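Local coordinates for protein ribosomal RNA small subunit methyltransferase E (Thermotoga maritima, PDB 1Z85) that probably methylates the N3 position of uridine 1498 in 16S ribosomal RNA, using S-adenosyl-L-methionine as methyl donor, at residues H124-L128 and D129-I133. Numbering follows the deposited sequence.
Sequences HEISL and DKAKI
Ser127 and Lys130 meet where an extended loop turns into a helix, and they give a compact example of how a side chain can close the first turn. The serine hydroxyl swings anti to its own backbone nitrogen (chi1 169°), which carries OG forward over the start of the helix. There it accepts from the amide of Lys130, a long and weak capping bond of 3.4 Å from Lys130 N to Ser127 OG. The N-H of Lys130 is divided between two weak bonds, to OG and to the carbonyl oxygen of Ser127. That carbonyl is engaged more firmly by the next residue: Ala131 N lies 3.0 Å from Ser127 O, in the carbonyl plane, in the first full helical bond. One residue further along, Lys132 N donates to Leu128 O at 3.1 Å, the donor tilted 25° out of the carbonyl plane. The aliphatic stem of Lys132 also passes this oxygen, its CG 3.3 Å from Leu128 O.

Lys130 curls back alongside the cap residue. Its chain is extended through chi2, then bends at chi3 (-61°) and again at chi4, which returns NZ to within 3.7 Å of Ser127 CB.

On the inward face, Ile126 stretches its CD1 to 4.0 Å from the methyl CB of Ala131, an apolar contact linking the residue before the N-cap to the fourth after it, the positions of a hydrophobic staple. Ile126, Ala131 and Leu128 all touch Phe116 of strand 113-117, and Leu128 also reaches Val150 and Phe152 of strand 149-152. Apolar groups thus pack against the parallel sheet as the polar serine starts the helix. This is a serine N-cap with a hydrophobic staple, opening helix 128-142 in the methyltransferase domain of an alpha/beta knot (SPOUT) protein.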
ATOM      1  N   HIS B 124     -13.060 -20.395  -4.225  1.00 39.38           N
ATOM      2  CA  HIS B 124     -13.551 -19.700  -3.079  1.00 37.36           C
ATOM      3  C   HIS B 124     -14.959 -19.176  -3.293  1.00 38.12           C
ATOM      4  O   HIS B 124     -15.502 -19.220  -4.384  1.00 41.86           O
ATOM      5  CB  HIS B 124     -12.627 -18.545  -2.661  1.00 35.92           C
ATOM      6  CG  HIS B 124     -11.347 -18.984  -2.049  1.00 30.52           C
ATOM      7  ND1 HIS B 124     -10.218 -19.277  -2.795  1.00 36.29           N
ATOM      8  CD2 HIS B 124     -11.037 -19.284  -0.776  1.00 29.26           C
ATOM      9  CE1 HIS B 124      -9.258 -19.667  -1.981  1.00 32.15           C
ATOM     10  NE2 HIS B 124      -9.725 -19.678  -0.758  1.00 33.04           N
ATOM     11  N   GLU B 125     -15.551 -18.766  -2.181  1.00 40.28           N
ATOM     12  CA  GLU B 125     -16.858 -18.145  -2.122  1.00 40.58           C
ATOM     13  C   GLU B 125     -16.698 -16.962  -1.216  1.00 36.87           C
ATOM     14  O   GLU B 125     -15.771 -16.926  -0.410  1.00 37.02           O
ATOM     15  CB  GLU B 125     -17.913 -19.091  -1.524  1.00 43.50           C
ATOM     16  CG  GLU B 125     -18.182 -20.442  -2.272  1.00 45.26           C
ATOM     17  CD  GLU B 125     -18.860 -20.299  -3.699  1.00 53.01           C
ATOM     18  OE1 GLU B 125     -19.647 -19.369  -3.950  1.00 49.92           O
ATOM     19  OE2 GLU B 125     -18.595 -21.155  -4.595  1.00 41.31           O
ATOM     20  N   ILE B 126     -17.624 -16.025  -1.321  1.00 35.40           N
ATOM     21  CA  ILE B 126     -17.727 -14.880  -0.419  1.00 36.68           C
ATOM     22  C   ILE B 126     -19.132 -14.768   0.141  1.00 39.16           C
ATOM     23  O   ILE B 126     -20.134 -15.003  -0.584  1.00 43.20           O
ATOM     24  CB  ILE B 126     -17.295 -13.544  -1.103  1.00 35.28           C
ATOM     25  CG1 ILE B 126     -17.197 -12.399  -0.096  1.00 39.61           C
ATOM     26  CG2 ILE B 126     -18.190 -13.129  -2.224  1.00 38.04           C
ATOM     27  CD1 ILE B 126     -16.437 -11.251  -0.688  1.00 49.72           C
ATOM     28  N   SER B 127     -19.202 -14.422   1.426  1.00 36.38           N
ATOM     29  CA  SER B 127     -20.457 -13.998   2.064  1.00 37.04           C
ATOM     30  C   SER B 127     -20.647 -12.478   1.839  1.00 40.80           C
ATOM     31  O   SER B 127     -19.854 -11.652   2.311  1.00 39.18           O
ATOM     32  CB  SER B 127     -20.444 -14.265   3.561  1.00 36.42           C
ATOM     33  OG  SER B 127     -21.573 -13.617   4.203  1.00 40.56           O
ATOM     34  N   LEU B 128     -21.679 -12.120   1.103  1.00 36.53           N
ATOM     35  CA  LEU B 128     -21.953 -10.740   0.809  1.00 38.29           C
ATOM     36  C   LEU B 128     -22.246  -9.935   2.056  1.00 38.28           C
ATOM     37  O   LEU B 128     -21.880  -8.780   2.139  1.00 39.93           O
ATOM     38  CB  LEU B 128     -23.101 -10.632  -0.193  1.00 40.11           C
ATOM     39  CG  LEU B 128     -23.030  -9.463  -1.149  1.00 50.06           C
ATOM     40  CD1 LEU B 128     -21.910  -9.662  -2.171  1.00 50.28           C
ATOM     41  CD2 LEU B 128     -24.387  -9.267  -1.822  1.00 50.44           C
ATOM     42  N   ASP B 129     -22.828 -10.547   3.077  1.00 39.05           N
ATOM     43  CA  ASP B 129     -22.995  -9.850   4.352  1.00 38.65           C
ATOM     44  C   ASP B 129     -21.679  -9.548   5.053  1.00 39.74           C
ATOM     45  O   ASP B 129     -21.544  -8.502   5.704  1.00 41.54           O
ATOM     46  CB  ASP B 129     -23.913 -10.669   5.268  1.00 39.18           C
ATOM     47  CG  ASP B 129     -25.392 -10.606   4.837  1.00 42.29           C
ATOM     48  OD1 ASP B 129     -25.756  -9.896   3.858  1.00 53.28           O
ATOM     49  OD2 ASP B 129     -26.201 -11.289   5.489  1.00 43.00           O
ATOM     50  N   LYS B 130     -20.695 -10.435   4.901  1.00 41.73           N
ATOM     51  CA  LYS B 130     -19.380 -10.202   5.480  1.00 42.88           C
ATOM     52  C   LYS B 130     -18.709  -9.071   4.758  1.00 40.85           C
ATOM     53  O   LYS B 130     -18.098  -8.227   5.392  1.00 37.40           O
ATOM     54  CB  LYS B 130     -18.506 -11.468   5.470  1.00 47.66           C
ATOM     55  CG  LYS B 130     -17.204 -11.402   6.375  1.00 46.85           C
ATOM     56  CD  LYS B 130     -16.451 -12.770   6.477  1.00 52.24           C
ATOM     57  CE  LYS B 130     -17.308 -13.915   7.100  1.00 67.14           C
ATOM     58  NZ  LYS B 130     -17.847 -15.006   6.155  1.00 62.66           N
ATOM     59  N   ALA B 131     -18.824  -9.034   3.435  1.00 37.91           N
ATOM     60  CA  ALA B 131     -18.207  -7.983   2.644  1.00 38.36           C
ATOM     61  C   ALA B 131     -18.785  -6.598   3.024  1.00 40.51           C
ATOM     62  O   ALA B 131     -18.047  -5.628   3.224  1.00 43.26           O
ATOM     63  CB  ALA B 131     -18.395  -8.276   1.193  1.00 39.87           C
ATOM     64  N   LYS B 132     -20.087  -6.535   3.220  1.00 39.67           N
ATOM     65  CA  LYS B 132     -20.714  -5.313   3.727  1.00 40.37           C
ATOM     66  C   LYS B 132     -20.214  -4.865   5.092  1.00 37.54           C
ATOM     67  O   LYS B 132     -20.099  -3.672   5.360  1.00 38.68           O
ATOM     68  CB  LYS B 132     -22.221  -5.513   3.815  1.00 38.68           C
ATOM     69  CG  LYS B 132     -22.941  -5.706   2.465  1.00 45.14           C
ATOM     70  CD  LYS B 132     -24.455  -5.852   2.671  1.00 44.56           C
ATOM     71  CE  LYS B 132     -25.177  -6.342   1.386  1.00 57.50           C
ATOM     72  NZ  LYS B 132     -25.377  -5.228   0.412  1.00 62.53           N
ATOM     73  N   ILE B 133     -19.960  -5.793   5.993  1.00 36.47           N
ATOM     74  CA  ILE B 133     -19.321  -5.389   7.251  1.00 35.77           C
ATOM     75  C   ILE B 133     -17.919  -4.789   7.040  1.00 38.49           C
ATOM     76  O   ILE B 133     -17.508  -3.865   7.752  1.00 37.09           O
ATOM     77  CB  ILE B 133     -19.276  -6.573   8.244  1.00 35.51           C
ATOM     78  CG1 ILE B 133     -20.709  -6.898   8.694  1.00 43.05           C
ATOM     79  CG2 ILE B 133     -18.404  -6.263   9.490  1.00 38.97           C
ATOM     80  CD1 ILE B 133     -20.811  -8.211   9.386  1.00 54.92           C
TER